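PDB 3H41: gamma-D-glutamyl-L-lysine dipeptidyl-peptidase from Bacillus cereus ATCC 10987, which probably cleaves gamma-D-glutamyl-L-lysine bonds in murein peptides, releasing L-Ala-gamma-D-Glu dipeptides during peptidoglycan degradation. Local coordinates for residues Lys51-Leu65 with Leu202-Phe214. Numbering follows the deposited sequence.
Sequences KLWLTNANKLETQAL and LPYIWAGTSGFGF. With DGL (D-glutamic acid), chain C; ALA (alanine), chain B.
Trp206 of the NlpC/P60 peptidase domain lies with one indole face against Thr55, in the N-terminal SH3-like part, and the opposite face against the bound L-Ala-gamma-D-Glu. Thr55 CA sits 3.7 Å from the centroid of the five-membered ring of Trp206, 9° off its normal, a CH-pi contact. With Thr55 CG2 anti to the backbone N, the methyl reaches over the middle of the indole. The ligand alanine CB approaches the other face at 3.6 Å from Trp206 CE2, so the ring forms a wall of the substrate site between the N-terminal SH3-like domain and the peptidase domain. In plane at the ring's edge, water 4 accepts from Trp206 NE1 at 2.9 Å, donates to Asn58 OD1 and Leu60 O, and helps set the ring's rotation. Asn58 is the C-prime residue of the Schellman motif ending helix 48-56. Beside the indole, Leu60 CB presses on Ala207 CB at a tight 3.5 Å. The next residue, Glu61, accepts the ligand alanine N with its backbone O, while its carboxylate pairs with Arg91. Behind this wall, Ile205 CD1 touches both Leu54 CD1 and Lys51 CG (3.8 Å each), and water 1 links Lys51 O to Trp206 N. Farther along strand 60-65, the extended Gln63 side chain (chi2 180°) crosses to segment 202-214, while Thr209 OG1 accepts from Gln63 N at 3.2 Å. Gln63 NE2 turns to Thr17, and water 5 joins Gln63 OE1 to Ser210 OG and Gly213 O. Thr209 N donates to that same Gln63 OE1 at 2.9 Å, tilted 22° from the amide carbonyl plane.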
loop_
_atom_site.group_PDB
_atom_site.type_symbol
_atom_site.label_atom_id
_atom_site.label_comp_id
_atom_site.label_asym_id
_atom_site.label_seq_id
_atom_site.Cartn_x
_atom_site.Cartn_y
_atom_site.Cartn_z
ATOM N N LYS A 51 -8.378 -6.398 -15.785
ATOM C CA LYS A 51 -7.303 -5.925 -14.928
ATOM C C LYS A 51 -6.285 -5.118 -15.727
ATOM O O LYS A 51 -5.815 -4.043 -15.278
ATOM C CB LYS A 51 -6.624 -7.110 -14.234
ATOM C CG LYS A 51 -7.457 -7.746 -13.146
ATOM C CD LYS A 51 -6.714 -8.893 -12.466
ATOM C CE LYS A 51 -7.566 -9.471 -11.304
ATOM N NZ LYS A 51 -6.967 -10.785 -10.850
ATOM N N LEU A 52 -5.937 -5.615 -16.910
ATOM C CA LEU A 52 -4.910 -4.943 -17.750
ATOM C C LEU A 52 -5.336 -3.574 -18.232
ATOM O O LEU A 52 -4.503 -2.683 -18.374
ATOM C CB LEU A 52 -4.498 -5.811 -18.945
ATOM C CG LEU A 52 -3.708 -7.080 -18.581
ATOM C CD1 LEU A 52 -3.567 -8.017 -19.789
ATOM C CD2 LEU A 52 -2.315 -6.713 -17.994
ATOM N N TRP A 53 -6.634 -3.395 -18.456
ATOM C CA TRP A 53 -7.190 -2.067 -18.797
ATOM C C TRP A 53 -6.823 -0.952 -17.825
ATOM O O TRP A 53 -6.576 0.182 -18.225
ATOM C CB TRP A 53 -8.691 -2.162 -18.854
ATOM C CG TRP A 53 -9.436 -0.875 -19.132
ATOM C CD1 TRP A 53 -9.696 -0.353 -20.371
ATOM C CD2 TRP A 53 -10.118 -0.016 -18.186
ATOM N NE1 TRP A 53 -10.467 0.770 -20.267
ATOM C CE2 TRP A 53 -10.742 1.015 -18.941
ATOM C CE3 TRP A 53 -10.261 -0.013 -16.793
ATOM C CZ2 TRP A 53 -11.504 2.060 -18.336
ATOM C CZ3 TRP A 53 -11.029 1.014 -16.179
ATOM C CH2 TRP A 53 -11.631 2.039 -16.960
ATOM N N LEU A 54 -6.790 -1.290 -16.538
ATOM C CA LEU A 54 -6.341 -0.327 -15.511
ATOM C C LEU A 54 -4.983 0.284 -15.813
ATOM O O LEU A 54 -4.819 1.501 -15.676
ATOM C CB LEU A 54 -6.358 -0.983 -14.127
ATOM C CG LEU A 54 -7.759 -1.426 -13.688
ATOM C CD1 LEU A 54 -7.657 -2.349 -12.442
ATOM C CD2 LEU A 54 -8.619 -0.190 -13.424
ATOM N N THR A 55 -4.025 -0.548 -16.256
ATOM C CA THR A 55 -2.699 -0.119 -16.683
ATOM C C THR A 55 -2.714 0.489 -18.089
ATOM O O THR A 55 -2.230 1.591 -18.316
ATOM C CB THR A 55 -1.719 -1.340 -16.748
ATOM O OG1 THR A 55 -1.729 -2.013 -15.472
ATOM C CG2 THR A 55 -0.330 -0.882 -17.124
ATOM N N ASN A 56 -3.271 -0.241 -19.051
ATOM C CA ASN A 56 -3.114 0.159 -20.448
ATOM C C ASN A 56 -3.927 1.385 -20.838
ATOM O O ASN A 56 -3.542 2.104 -21.743
ATOM C CB ASN A 56 -3.385 -1.006 -21.379
ATOM C CG ASN A 56 -2.376 -2.103 -21.219
ATOM O OD1 ASN A 56 -1.346 -1.919 -20.571
ATOM N ND2 ASN A 56 -2.660 -3.258 -21.790
ATOM N N ALA A 57 -5.041 1.643 -20.160
ATOM C CA ALA A 57 -5.787 2.889 -20.354
ATOM C C ALA A 57 -5.373 3.943 -19.313
ATOM O O ALA A 57 -6.000 5.009 -19.192
ATOM C CB ALA A 57 -7.329 2.635 -20.349
ATOM N N ASN A 58 -4.290 3.673 -18.590
ATOM C CA ASN A 58 -3.715 4.607 -17.602
ATOM C C ASN A 58 -4.762 5.223 -16.664
ATOM O O ASN A 58 -5.000 6.454 -16.640
ATOM C CB ASN A 58 -2.918 5.687 -18.332
ATOM C CG ASN A 58 -2.086 6.548 -17.391
ATOM O OD1 ASN A 58 -1.614 6.095 -16.341
ATOM N ND2 ASN A 58 -1.890 7.807 -17.782
ATOM N N LYS A 59 -5.419 4.351 -15.918
ATOM C CA LYS A 59 -6.604 4.717 -15.145
ATOM C C LYS A 59 -6.369 5.052 -13.676
ATOM O O LYS A 59 -7.163 5.798 -13.111
ATOM C CB LYS A 59 -7.672 3.640 -15.228
ATOM C CG LYS A 59 -8.334 3.552 -16.597
ATOM C CD LYS A 59 -9.283 4.757 -16.806
ATOM C CE LYS A 59 -9.609 4.964 -18.281
ATOM N NZ LYS A 59 -8.522 5.707 -18.930
ATOM N N LEU A 60 -5.362 4.433 -13.068
ATOM C CA LEU A 60 -5.113 4.499 -11.623
ATOM C C LEU A 60 -3.795 5.157 -11.229
ATOM O O LEU A 60 -2.804 5.131 -11.959
ATOM C CB LEU A 60 -5.126 3.096 -11.024
ATOM C CG LEU A 60 -6.375 2.236 -11.242
ATOM C CD1 LEU A 60 -6.286 0.861 -10.490
ATOM C CD2 LEU A 60 -7.688 2.982 -10.903
ATOM N N GLU A 61 -3.797 5.693 -10.016
ATOM C CA GLU A 61 -2.651 6.378 -9.452
ATOM C C GLU A 61 -2.042 5.605 -8.309
ATOM O O GLU A 61 -0.859 5.311 -8.330
ATOM C CB GLU A 61 -3.092 7.750 -8.950
ATOM C CG GLU A 61 -3.492 8.712 -10.053
ATOM C CD GLU A 61 -2.300 9.291 -10.806
ATOM O OE1 GLU A 61 -1.170 8.728 -10.753
ATOM O OE2 GLU A 61 -2.505 10.331 -11.465
ATOM N N THR A 62 -2.855 5.309 -7.294
ATOM C CA THR A 62 -2.373 4.649 -6.098
ATOM C C THR A 62 -3.568 4.186 -5.271
ATOM O O THR A 62 -4.702 4.331 -5.682
ATOM C CB THR A 62 -1.458 5.560 -5.249
ATOM O OG1 THR A 62 -0.810 4.783 -4.215
ATOM C CG2 THR A 62 -2.253 6.737 -4.658
ATOM N N GLN A 63 -3.302 3.605 -4.123
ATOM C CA GLN A 63 -4.358 3.364 -3.164
ATOM C C GLN A 63 -3.909 3.885 -1.825
ATOM O O GLN A 63 -2.702 3.891 -1.548
ATOM C CB GLN A 63 -4.667 1.873 -3.053
ATOM C CG GLN A 63 -5.374 1.247 -4.299
ATOM C CD GLN A 63 -5.627 -0.230 -4.098
ATOM O OE1 GLN A 63 -4.775 -0.943 -3.531
ATOM N NE2 GLN A 63 -6.811 -0.701 -4.509
ATOM N N ALA A 64 -4.868 4.332 -1.005
ATOM C CA ALA A 64 -4.579 4.865 0.332
ATOM C C ALA A 64 -5.399 4.092 1.334
ATOM O O ALA A 64 -6.571 3.776 1.066
ATOM C CB ALA A 64 -4.903 6.357 0.402
ATOM N N LEU A 65 -4.796 3.774 2.477
ATOM C CA LEU A 65 -5.485 2.951 3.481
ATOM C C LEU A 65 -6.347 3.738 4.483
ATOM O O LEU A 65 -6.074 4.905 4.771
ATOM C CB LEU A 65 -4.479 2.122 4.277
ATOM C CG LEU A 65 -3.511 1.210 3.495
ATOM C CD1 LEU A 65 -2.598 0.384 4.445
ATOM C CD2 LEU A 65 -4.287 0.318 2.516
ATOM N N LEU A 202 -0.880 -13.729 -3.462
ATOM C CA LEU A 202 -1.822 -12.623 -3.572
ATOM C C LEU A 202 -1.803 -12.061 -4.988
ATOM O O LEU A 202 -0.750 -11.576 -5.449
ATOM C CB LEU A 202 -1.502 -11.511 -2.559
ATOM C CG LEU A 202 -2.387 -10.239 -2.591
ATOM C CD1 LEU A 202 -3.890 -10.429 -2.175
ATOM C CD2 LEU A 202 -1.695 -9.107 -1.715
ATOM N N PRO A 203 -2.936 -12.117 -5.694
ATOM C CA PRO A 203 -2.953 -11.592 -7.067
ATOM C C PRO A 203 -2.643 -10.128 -7.190
ATOM O O PRO A 203 -3.080 -9.301 -6.372
ATOM C CB PRO A 203 -4.387 -11.902 -7.537
ATOM C CG PRO A 203 -4.767 -13.045 -6.704
ATOM C CD PRO A 203 -4.259 -12.684 -5.368
ATOM N N TYR A 204 -1.864 -9.826 -8.220
ATOM C CA TYR A 204 -1.480 -8.475 -8.594
ATOM C C TYR A 204 -2.654 -7.613 -8.997
ATOM O O TYR A 204 -3.602 -8.101 -9.578
ATOM C CB TYR A 204 -0.511 -8.594 -9.767
ATOM C CG TYR A 204 0.058 -7.320 -10.369
ATOM C CD1 TYR A 204 -0.682 -6.545 -11.268
ATOM C CD2 TYR A 204 1.376 -6.949 -10.109
ATOM C CE1 TYR A 204 -0.129 -5.385 -11.832
ATOM C CE2 TYR A 204 1.935 -5.832 -10.701
ATOM C CZ TYR A 204 1.182 -5.054 -11.546
ATOM O OH TYR A 204 1.801 -3.972 -12.121
ATOM N N ILE A 205 -2.597 -6.328 -8.673
ATOM C CA ILE A 205 -3.491 -5.355 -9.303
ATOM C C ILE A 205 -2.672 -4.062 -9.519
ATOM O O ILE A 205 -1.903 -3.662 -8.676
ATOM C CB ILE A 205 -4.798 -5.151 -8.481
ATOM C CG1 ILE A 205 -5.926 -4.467 -9.306
ATOM C CG2 ILE A 205 -4.528 -4.394 -7.199
ATOM C CD1 ILE A 205 -6.480 -5.341 -10.429
ATOM N N TRP A 206 -2.854 -3.425 -10.663
ATOM C CA TRP A 206 -2.234 -2.126 -10.936
ATOM C C TRP A 206 -2.613 -1.111 -9.862
ATOM O O TRP A 206 -3.752 -1.040 -9.437
ATOM C CB TRP A 206 -2.643 -1.643 -12.321
ATOM C CG TRP A 206 -1.973 -0.409 -12.841
ATOM C CD1 TRP A 206 -2.579 0.787 -13.094
ATOM C CD2 TRP A 206 -0.611 -0.261 -13.249
ATOM N NE1 TRP A 206 -1.694 1.668 -13.615
ATOM C CE2 TRP A 206 -0.474 1.052 -13.751
ATOM C CE3 TRP A 206 0.499 -1.108 -13.256
ATOM C CZ2 TRP A 206 0.735 1.554 -14.202
ATOM C CZ3 TRP A 206 1.696 -0.627 -13.748
ATOM C CH2 TRP A 206 1.802 0.691 -14.235
ATOM N N ALA A 207 -1.613 -0.339 -9.443
ATOM C CA ALA A 207 -1.751 0.641 -8.395
ATOM C C ALA A 207 -2.035 0.044 -7.006
ATOM O O ALA A 207 -2.294 0.766 -6.080
ATOM C CB ALA A 207 -2.857 1.753 -8.784
ATOM N N GLY A 208 -1.948 -1.272 -6.850
ATOM C CA GLY A 208 -2.381 -1.925 -5.605
ATOM C C GLY A 208 -1.395 -1.555 -4.507
ATOM O O GLY A 208 -0.213 -1.624 -4.708
ATOM N N THR A 209 -1.900 -1.136 -3.346
ATOM C CA THR A 209 -1.067 -0.638 -2.287
ATOM C C THR A 209 -1.630 -1.146 -0.949
ATOM O O THR A 209 -1.631 -0.438 0.059
ATOM C CB THR A 209 -1.008 0.907 -2.320
ATOM O OG1 THR A 209 -1.001 1.353 -3.701
ATOM C CG2 THR A 209 0.244 1.387 -1.566
ATOM N N SER A 210 -2.109 -2.382 -0.963
ATOM C CA SER A 210 -2.720 -2.980 0.234
ATOM C C SER A 210 -2.700 -4.526 0.165
ATOM O O SER A 210 -2.422 -5.127 -0.889
ATOM C CB SER A 210 -4.140 -2.465 0.381
ATOM O OG SER A 210 -5.006 -3.299 -0.341
ATOM N N GLY A 211 -3.025 -5.165 1.284
ATOM C CA GLY A 211 -3.145 -6.628 1.324
ATOM C C GLY A 211 -4.277 -7.243 0.529
ATOM O O GLY A 211 -4.398 -8.472 0.463
ATOM N N PHE A 212 -5.082 -6.398 -0.122
ATOM C CA PHE A 212 -6.086 -6.869 -1.084
ATOM C C PHE A 212 -5.512 -7.020 -2.498
ATOM O O PHE A 212 -6.209 -7.480 -3.401
ATOM C CB PHE A 212 -7.281 -5.927 -1.130
ATOM C CG PHE A 212 -8.028 -5.808 0.177
ATOM C CD1 PHE A 212 -9.016 -6.725 0.520
ATOM C CD2 PHE A 212 -7.775 -4.758 1.024
ATOM C CE1 PHE A 212 -9.714 -6.617 1.725
ATOM C CE2 PHE A 212 -8.497 -4.617 2.224
ATOM C CZ PHE A 212 -9.451 -5.556 2.575
ATOM N N GLY A 213 -4.259 -6.618 -2.685
ATOM C CA GLY A 213 -3.556 -6.759 -3.964
ATOM C C GLY A 213 -2.509 -5.663 -4.132
ATOM O O GLY A 213 -2.790 -4.483 -3.828
ATOM N N PHE A 214 -1.342 -6.012 -4.653
ATOM C CA PHE A 214 -0.228 -5.048 -4.853
ATOM C C PHE A 214 0.207 -4.963 -6.309
ATOM O O PHE A 214 0.165 -5.972 -7.017
ATOM C CB PHE A 214 1.005 -5.460 -4.086
ATOM C CG PHE A 214 0.880 -5.374 -2.575
ATOM C CD1 PHE A 214 0.882 -4.156 -1.931
ATOM C CD2 PHE A 214 0.867 -6.548 -1.809
ATOM C CE1 PHE A 214 0.833 -4.085 -0.534
ATOM C CE2 PHE A 214 0.809 -6.481 -0.426
ATOM C CZ PHE A 214 0.753 -5.239 0.205
HETATM N N DGL C . 3.047 1.649 -10.790
HETATM C CA DGL C . 4.143 1.201 -11.652
HETATM C C DGL C . 5.442 1.847 -11.269
HETATM O O DGL C . 6.341 2.032 -12.101
HETATM C CB DGL C . 4.270 -0.330 -11.583
HETATM C CG DGL C . 5.287 -0.923 -12.577
HETATM C CD DGL C . 5.207 -0.388 -14.006
HETATM O OE1 DGL C . 4.719 -1.145 -14.865
HETATM O OE2 DGL C . 5.662 0.749 -14.310
HETATM O OXT DGL C . 5.654 2.151 -10.089
HETATM N N ALA B . 1.508 4.752 -9.528
HETATM C CA ALA B . 1.435 3.290 -9.971
HETATM C C ALA B . 2.654 2.924 -10.808
HETATM O O ALA B . 3.237 3.789 -11.476
HETATM C CB ALA B . 0.174 3.032 -10.791
HETATM O O HOH W 1 -3.958 -4.688 -13.145
HETATM O O HOH W 2 -4.069 -10.557 -10.859
HETATM O O HOH W 3 -6.144 -8.680 -8.394
HETATM O O HOH W 4 -2.396 4.312 -14.551
HETATM O O HOH W 5 -5.194 -3.521 -2.899
#